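Anthranilate-CoA ligase (Stigmatella aurantiaca, PDB 4WV3) belongs to the ANL clan of AMP-binding enzymes and combines an AMP-binding domain with a C-terminal domain. Local coordinates at residues L297-Y303 with I334-S338; V203-R207 with T261-N265. All blocks are in the same frame, centred on the assembly; numbering follows the deposited sequence.

Interaction 1. Residues L297-Y303 with I334-S338; sequences LPAALWY and IRPGS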
ATOM      1  N   LEU A 297       1.430  -1.659 -12.912  1.00 13.95           N
ATOM      2  CA  LEU A 297       2.134  -2.876 -13.300  1.00 16.62           C
ATOM      3  C   LEU A 297       2.318  -2.938 -14.812  1.00 15.80           C
ATOM      4  O   LEU A 297       1.340  -3.022 -15.556  1.00 13.84           O
ATOM      5  CB  LEU A 297       1.375  -4.115 -12.821  1.00 14.17           C
ATOM      6  CG  LEU A 297       1.982  -5.463 -13.222  1.00 16.55           C
ATOM      7  CD1 LEU A 297       3.249  -5.749 -12.428  1.00 20.12           C
ATOM      8  CD2 LEU A 297       0.973  -6.589 -13.057  1.00 16.18           C
ATOM      9  N   PRO A 298       3.579  -2.894 -15.271  1.00 14.28           N
ATOM     10  CA  PRO A 298       3.900  -2.960 -16.700  1.00 11.62           C
ATOM     11  C   PRO A 298       3.396  -4.255 -17.326  1.00 20.05           C
ATOM     12  O   PRO A 298       3.398  -5.297 -16.667  1.00 19.77           O
ATOM     13  CB  PRO A 298       5.431  -2.931 -16.715  1.00 13.44           C
ATOM     14  CG  PRO A 298       5.818  -2.304 -15.422  1.00 11.43           C
ATOM     15  CD  PRO A 298       4.789  -2.767 -14.441  1.00 11.16           C
ATOM     16  N   ALA A 299       2.966  -4.185 -18.581  1.00 18.77           N
ATOM     17  CA  ALA A 299       2.459  -5.357 -19.283  1.00 14.49           C
ATOM     18  C   ALA A 299       3.539  -6.425 -19.411  1.00 19.10           C
ATOM     19  O   ALA A 299       3.252  -7.619 -19.348  1.00 21.39           O
ATOM     20  CB  ALA A 299       1.931  -4.967 -20.653  1.00 15.02           C
ATOM     21  N   ALA A 300       4.782  -5.982 -19.580  1.00 19.85           N
ATOM     22  CA  ALA A 300       5.916  -6.889 -19.716  1.00 19.66           C
ATOM     23  C   ALA A 300       6.112  -7.729 -18.458  1.00 18.41           C
ATOM     24  O   ALA A 300       6.511  -8.891 -18.534  1.00 24.29           O
ATOM     25  CB  ALA A 300       7.185  -6.109 -20.038  1.00 19.42           C
ATOM     26  N   LEU A 301       5.829  -7.135 -17.303  1.00 17.04           N
ATOM     27  CA  LEU A 301       5.934  -7.849 -16.036  1.00 20.91           C
ATOM     28  C   LEU A 301       4.775  -8.818 -15.840  1.00 20.03           C
ATOM     29  O   LEU A 301       4.945  -9.887 -15.251  1.00 19.41           O
ATOM     30  CB  LEU A 301       6.009  -6.870 -14.862  1.00 17.99           C
ATOM     31  CG  LEU A 301       7.414  -6.425 -14.458  1.00 20.82           C
ATOM     32  CD1 LEU A 301       7.358  -5.515 -13.241  1.00 24.30           C
ATOM     33  CD2 LEU A 301       8.296  -7.635 -14.185  1.00 18.90           C
ATOM     34  N   TRP A 302       3.598  -8.442 -16.331  1.00 21.06           N
ATOM     35  CA  TRP A 302       2.424  -9.300 -16.220  1.00 16.71           C
ATOM     36  C   TRP A 302       2.630 -10.584 -17.011  1.00 20.92           C
ATOM     37  O   TRP A 302       2.285 -11.669 -16.546  1.00 19.96           O
ATOM     38  CB  TRP A 302       1.164  -8.579 -16.703  1.00 16.58           C
ATOM     39  CG  TRP A 302      -0.099  -9.342 -16.415  1.00 20.13           C
ATOM     40  CD1 TRP A 302      -0.919  -9.191 -15.334  1.00 18.11           C
ATOM     41  CD2 TRP A 302      -0.677 -10.382 -17.214  1.00 15.36           C
ATOM     42  NE1 TRP A 302      -1.973 -10.069 -15.413  1.00 17.15           N
ATOM     43  CE2 TRP A 302      -1.848 -10.813 -16.557  1.00 19.65           C
ATOM     44  CE3 TRP A 302      -0.321 -10.992 -18.422  1.00 15.59           C
ATOM     45  CZ2 TRP A 302      -2.662 -11.823 -17.066  1.00 15.80           C
ATOM     46  CZ3 TRP A 302      -1.131 -11.995 -18.926  1.00 20.10           C
ATOM     47  CH2 TRP A 302      -2.288 -12.400 -18.249  1.00 12.03           C
ATOM     48  N   TYR A 303       3.193 -10.456 -18.209  1.00 15.99           N
ATOM     49  CA  TYR A 303       3.451 -11.617 -19.052  1.00 22.26           C
ATOM     50  C   TYR A 303       4.602 -12.462 -18.513  1.00 23.77           C
ATOM     51  O   TYR A 303       4.538 -13.690 -18.528  1.00 22.60           O
ATOM     52  CB  TYR A 303       3.732 -11.198 -20.498  1.00 19.49           C
ATOM     53  CG  TYR A 303       2.511 -10.700 -21.240  1.00 18.50           C
ATOM     54  CD1 TYR A 303       1.432 -11.539 -21.480  1.00 16.48           C
ATOM     55  CD2 TYR A 303       2.445  -9.396 -21.709  1.00 18.92           C
ATOM     56  CE1 TYR A 303       0.315 -11.089 -22.159  1.00 18.17           C
ATOM     57  CE2 TYR A 303       1.332  -8.937 -22.389  1.00 19.42           C
ATOM     58  CZ  TYR A 303       0.270  -9.787 -22.611  1.00 17.37           C
ATOM     59  OH  TYR A 303      -0.837  -9.333 -23.288  1.00 18.29           O
ATOM     60  N   ILE A 334      -8.911  -9.275 -17.670  1.00 17.53           N
ATOM     61  CA  ILE A 334      -7.608  -8.657 -17.448  1.00 17.00           C
ATOM     62  C   ILE A 334      -7.057  -8.025 -18.718  1.00 15.96           C
ATOM     63  O   ILE A 334      -6.969  -8.677 -19.758  1.00 20.02           O
ATOM     64  CB  ILE A 334      -6.569  -9.685 -16.948  1.00 14.46           C
ATOM     65  CG1 ILE A 334      -6.990 -10.270 -15.601  1.00 12.20           C
ATOM     66  CG2 ILE A 334      -5.191  -9.044 -16.837  1.00 11.89           C
ATOM     67  CD1 ILE A 334      -6.007 -11.265 -15.040  1.00 11.60           C
ATOM     68  N   ARG A 335      -6.691  -6.750 -18.632  1.00 15.47           N
ATOM     69  CA  ARG A 335      -5.924  -6.110 -19.691  1.00 18.24           C
ATOM     70  C   ARG A 335      -4.567  -5.686 -19.140  1.00 17.34           C
ATOM     71  O   ARG A 335      -4.472  -4.708 -18.396  1.00 21.17           O
ATOM     72  CB  ARG A 335      -6.672  -4.912 -20.279  1.00 16.60           C
ATOM     73  CG  ARG A 335      -5.860  -4.124 -21.297  1.00 18.69           C
ATOM     74  CD  ARG A 335      -6.755  -3.427 -22.306  1.00 20.46           C
ATOM     75  NE  ARG A 335      -7.509  -4.386 -23.109  1.00 21.42           N
ATOM     76  CZ  ARG A 335      -8.273  -4.057 -24.145  1.00 24.02           C
ATOM     77  NH1 ARG A 335      -8.385  -2.788 -24.513  1.00 15.77           N
ATOM     78  NH2 ARG A 335      -8.923  -4.996 -24.818  1.00 26.58           N
ATOM     79  N   PRO A 336      -3.513  -6.439 -19.494  1.00 19.15           N
ATOM     80  CA  PRO A 336      -2.148  -6.232 -18.996  1.00 18.26           C
ATOM     81  C   PRO A 336      -1.646  -4.806 -19.209  1.00 19.21           C
ATOM     82  O   PRO A 336      -1.634  -4.312 -20.337  1.00 18.70           O
ATOM     83  CB  PRO A 336      -1.323  -7.214 -19.834  1.00 15.76           C
ATOM     84  CG  PRO A 336      -2.286  -8.291 -20.199  1.00 16.49           C
ATOM     85  CD  PRO A 336      -3.598  -7.592 -20.408  1.00 16.34           C
ATOM     86  N   GLY A 337      -1.242  -4.154 -18.123  1.00 13.92           N
ATOM     87  CA  GLY A 337      -0.723  -2.802 -18.192  1.00 18.65           C
ATOM     88  C   GLY A 337      -1.725  -1.756 -17.746  1.00 18.55           C
ATOM     89  O   GLY A 337      -1.360  -0.613 -17.472  1.00 18.74           O
ATOM     90  N   SER A 338      -2.994  -2.146 -17.669  1.00 18.44           N
ATOM     91  CA  SER A 338      -4.057  -1.218 -17.299  1.00 22.25           C
ATOM     92  C   SER A 338      -4.524  -1.435 -15.864  1.00 18.27           C
ATOM     93  O   SER A 338      -4.204  -2.446 -15.241  1.00 20.34           O
ATOM     94  CB  SER A 338      -5.246  -1.360 -18.250  1.00 19.85           C
ATOM     95  OG  SER A 338      -5.901  -2.600 -18.056  1.00 17.17           O
TER

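Interaction 2. Residues V203-R207 with T261-N265; sequences VLGLR and TIFYN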
ATOM      1  N   VAL A 203     -14.746  -8.324  -6.315  1.00 18.26           N
ATOM      2  CA  VAL A 203     -13.792  -8.197  -7.414  1.00 17.25           C
ATOM      3  C   VAL A 203     -12.707  -9.270  -7.380  1.00 16.06           C
ATOM      4  O   VAL A 203     -12.534 -10.017  -8.344  1.00 17.03           O
ATOM      5  CB  VAL A 203     -13.132  -6.805  -7.437  1.00 17.40           C
ATOM      6  CG1 VAL A 203     -12.150  -6.705  -8.595  1.00 16.22           C
ATOM      7  CG2 VAL A 203     -14.193  -5.720  -7.537  1.00 13.61           C
ATOM      8  N   LEU A 204     -11.975  -9.339  -6.275  1.00 18.06           N
ATOM      9  CA  LEU A 204     -10.904 -10.317  -6.137  1.00 14.53           C
ATOM     10  C   LEU A 204     -11.470 -11.725  -6.006  1.00 19.88           C
ATOM     11  O   LEU A 204     -10.923 -12.679  -6.558  1.00 22.31           O
ATOM     12  CB  LEU A 204     -10.021  -9.990  -4.933  1.00 12.22           C
ATOM     13  CG  LEU A 204      -8.831 -10.931  -4.734  1.00 14.80           C
ATOM     14  CD1 LEU A 204      -7.910 -10.888  -5.944  1.00 12.93           C
ATOM     15  CD2 LEU A 204      -8.073 -10.589  -3.464  1.00 12.84           C
ATOM     16  N   GLY A 205     -12.571 -11.848  -5.273  1.00 16.39           N
ATOM     17  CA  GLY A 205     -13.224 -13.131  -5.094  1.00 13.52           C
ATOM     18  C   GLY A 205     -12.644 -13.939  -3.951  1.00 16.76           C
ATOM     19  O   GLY A 205     -12.544 -15.163  -4.037  1.00 18.18           O
ATOM     20  N   LEU A 206     -12.255 -13.253  -2.880  1.00 19.14           N
ATOM     21  CA  LEU A 206     -11.739 -13.920  -1.690  1.00 18.67           C
ATOM     22  C   LEU A 206     -12.786 -14.829  -1.061  1.00 22.67           C
ATOM     23  O   LEU A 206     -13.954 -14.457  -0.941  1.00 22.46           O
ATOM     24  CB  LEU A 206     -11.257 -12.900  -0.657  1.00 17.93           C
ATOM     25  CG  LEU A 206      -9.801 -12.451  -0.759  1.00 19.63           C
ATOM     26  CD1 LEU A 206      -9.443 -11.546   0.406  1.00 18.31           C
ATOM     27  CD2 LEU A 206      -8.877 -13.658  -0.805  1.00 17.72           C
ATOM     28  N   ARG A 207     -12.359 -16.020  -0.659  1.00 22.05           N
ATOM     29  CA  ARG A 207     -13.251 -16.983  -0.027  1.00 16.13           C
ATOM     30  C   ARG A 207     -12.606 -17.607   1.209  1.00 17.03           C
ATOM     31  O   ARG A 207     -11.430 -17.375   1.489  1.00 17.00           O
ATOM     32  CB  ARG A 207     -13.677 -18.058  -1.030  1.00 16.00           C
ATOM     33  CG  ARG A 207     -12.526 -18.695  -1.790  1.00 21.84           C
ATOM     34  CD  ARG A 207     -12.959 -19.114  -3.187  1.00 21.94           C
ATOM     35  NE  ARG A 207     -11.887 -19.785  -3.918  1.00 24.41           N
ATOM     36  CZ  ARG A 207     -11.915 -20.036  -5.223  1.00 25.15           C
ATOM     37  NH1 ARG A 207     -12.962 -19.665  -5.949  1.00 24.36           N
ATOM     38  NH2 ARG A 207     -10.895 -20.653  -5.804  1.00 23.39           N
ATOM     39  N   THR A 261      -2.671 -18.783  -1.075  1.00 18.55           N
ATOM     40  CA  THR A 261      -3.334 -18.887  -2.370  1.00 16.89           C
ATOM     41  C   THR A 261      -3.390 -17.535  -3.074  1.00 16.75           C
ATOM     42  O   THR A 261      -3.570 -17.464  -4.290  1.00 15.38           O
ATOM     43  CB  THR A 261      -4.759 -19.451  -2.232  1.00 14.94           C
ATOM     44  OG1 THR A 261      -5.522 -18.622  -1.347  1.00 14.51           O
ATOM     45  CG2 THR A 261      -4.715 -20.867  -1.676  1.00 17.69           C
ATOM     46  N   ILE A 262      -3.233 -16.467  -2.298  1.00 13.39           N
ATOM     47  CA  ILE A 262      -3.254 -15.111  -2.832  1.00 13.83           C
ATOM     48  C   ILE A 262      -1.971 -14.381  -2.447  1.00 16.55           C
ATOM     49  O   ILE A 262      -1.553 -14.415  -1.289  1.00 15.50           O
ATOM     50  CB  ILE A 262      -4.462 -14.313  -2.300  1.00 15.44           C
ATOM     51  CG1 ILE A 262      -5.756 -15.120  -2.459  1.00 11.63           C
ATOM     52  CG2 ILE A 262      -4.573 -12.971  -3.009  1.00 10.17           C
ATOM     53  CD1 ILE A 262      -6.127 -15.411  -3.897  1.00 10.05           C
ATOM     54  N   PHE A 263      -1.347 -13.721  -3.417  1.00 16.84           N
ATOM     55  CA  PHE A 263      -0.096 -13.014  -3.170  1.00 16.57           C
ATOM     56  C   PHE A 263      -0.171 -11.550  -3.599  1.00 17.82           C
ATOM     57  O   PHE A 263      -0.484 -11.247  -4.749  1.00 19.29           O
ATOM     58  CB  PHE A 263       1.065 -13.717  -3.878  1.00 17.56           C
ATOM     59  CG  PHE A 263       2.398 -13.060  -3.660  1.00 17.97           C
ATOM     60  CD1 PHE A 263       2.898 -12.886  -2.380  1.00 14.55           C
ATOM     61  CD2 PHE A 263       3.159 -12.629  -4.735  1.00 15.94           C
ATOM     62  CE1 PHE A 263       4.127 -12.285  -2.175  1.00 17.23           C
ATOM     63  CE2 PHE A 263       4.390 -12.031  -4.537  1.00 16.44           C
ATOM     64  CZ  PHE A 263       4.873 -11.858  -3.255  1.00 15.96           C
ATOM     65  N   TYR A 264       0.119 -10.649  -2.665  1.00 16.70           N
ATOM     66  CA  TYR A 264       0.120  -9.218  -2.951  1.00 16.59           C
ATOM     67  C   TYR A 264       1.550  -8.691  -3.011  1.00 19.20           C
ATOM     68  O   TYR A 264       2.399  -9.082  -2.207  1.00 16.39           O
ATOM     69  CB  TYR A 264      -0.644  -8.443  -1.874  1.00 15.04           C
ATOM     70  CG  TYR A 264      -2.073  -8.880  -1.644  1.00 18.27           C
ATOM     71  CD1 TYR A 264      -2.363 -10.017  -0.899  1.00 15.57           C
ATOM     72  CD2 TYR A 264      -3.134  -8.136  -2.143  1.00 14.80           C
ATOM     73  CE1 TYR A 264      -3.667 -10.412  -0.679  1.00 12.22           C
ATOM     74  CE2 TYR A 264      -4.442  -8.524  -1.928  1.00 16.42           C
ATOM     75  CZ  TYR A 264      -4.703  -9.662  -1.194  1.00 15.02           C
ATOM     76  OH  TYR A 264      -6.005 -10.050  -0.975  1.00 14.94           O
ATOM     77  N   ASN A 265       1.807  -7.796  -3.958  1.00 20.72           N
ATOM     78  CA  ASN A 265       3.119  -7.174  -4.091  1.00 14.54           C
ATOM     79  C   ASN A 265       3.054  -5.941  -4.986  1.00 11.99           C
ATOM     80  O   ASN A 265       2.006  -5.625  -5.547  1.00 10.81           O
ATOM     81  CB  ASN A 265       4.137  -8.177  -4.643  1.00 15.50           C
ATOM     82  CG  ASN A 265       5.566  -7.828  -4.267  1.00 15.67           C
ATOM     83  OD1 ASN A 265       5.866  -6.687  -3.915  1.00 21.58           O
ATOM     84  ND2 ASN A 265       6.456  -8.810  -4.344  1.00 13.90           N
TER

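Interaction 1. Residues L297-Y303 with I334-S338
Gly337 passes beside the start of helix 299-309, and its CA lies 4.2 Å from the CA of Ala299. The loop makes a type II beta turn from Arg335 to Ser338, closed by the backbone bond from Ser338 N to Arg335 O. Gly337 takes the third turn position with phi 103°, as glycine commonly does in this motif. It sends a CA-H...O contact to Leu297 O, at 3.4 Å from CA and 159° at the hydrogen. Pro298 holds the N-cap position, right before the helix.

Pro336, at the second turn position, is the main side chain on the loop. Its CB meets the Ala299 methyl. Its CG covers one face of the Trp302 indole, a CH-pi contact 4.0 Å from the centroid of the six-membered ring. The Trp302 CB already points to the loop, and CG anti to the backbone N (chi1 -171°) continues in that direction. Trp302 NE1 donates to Ile313 O of strand 313-318, which should limit rotation of the ring. Ile334 brings its CG2 to CZ2 and NE1 of the same indole. From the next helix residue, the Tyr303 ring approaches Pro336 obliquely, with OH 3.6 Å from Pro336 CG.

Interaction 2. Residues V203-R207 with T261-N265
Leu206 and Ile262 form the plainest apolar contact between the two segments. Leu206 CD2 lies 3.8 Å from Ile262 CG1, and the two side chains cross at a slant. Leu204 adds a looser touch, with its CD2 4.3 Å from Ile262 CG2. The backbones stay well apart: the nearest CA atoms, those of Leu206 and Ile262, are 8.6 Å from each other. Side chains alone bridge the gap.

The second kind of contact is methyl against phenol. Tyr264 extends from the strand and the two leucines come from the opposite direction, so that its hydroxyl end meets their methyls. Its OH comes to 3.3 Å from Leu204 CD2 and 4.0 Å from Leu206 CD1. Leu204 CD2 is oblique to the ring. The Leu204 CB points toward the strand, and CG opposite the backbone N (chi1 -178°) keeps that direction. Trp199 of the same helix also touches both Leu204 and Tyr264.

Between the two leucines helix 191-204 ends, at Gly205 with a positive phi of 86°. Past this turn Leu206 does not point straight at the strand, but its methyls reach Ile262 and Tyr264.

Ile262 and Tyr264 use one face of strand 262-265, while Phe263 meets Phe213 and Cys290. A helix end packed on a parallel strand flanked by strands 211-214 and 289-292 is typical of a layered alpha/beta domain.

In the fold
Both segments of interaction 2 come earlier in the chain than those of interaction 1, and all lie in the AMP-binding enzyme family region. Their centres are about 17 Å apart, and their nearest atoms about 7 Å. One mixed sheet joins them. Strand 262-265 of interaction 2 lies inside it, next to strand 289-292, which leads to helix 299-309. The loop of interaction 1 connects strands 325-328 and 341-342 at one border of that sheet. The sheet thus carries a buried helix-end contact on a central strand and a surface loop-helix contact near its border. The bound 5'-O-[(S)-[(2-aminobenzoyl)oxy](hydroxy)phosphoryl]adenosine is close to both, about 6 Å from the Leu297 side chain and about 8 Å from that of Tyr264.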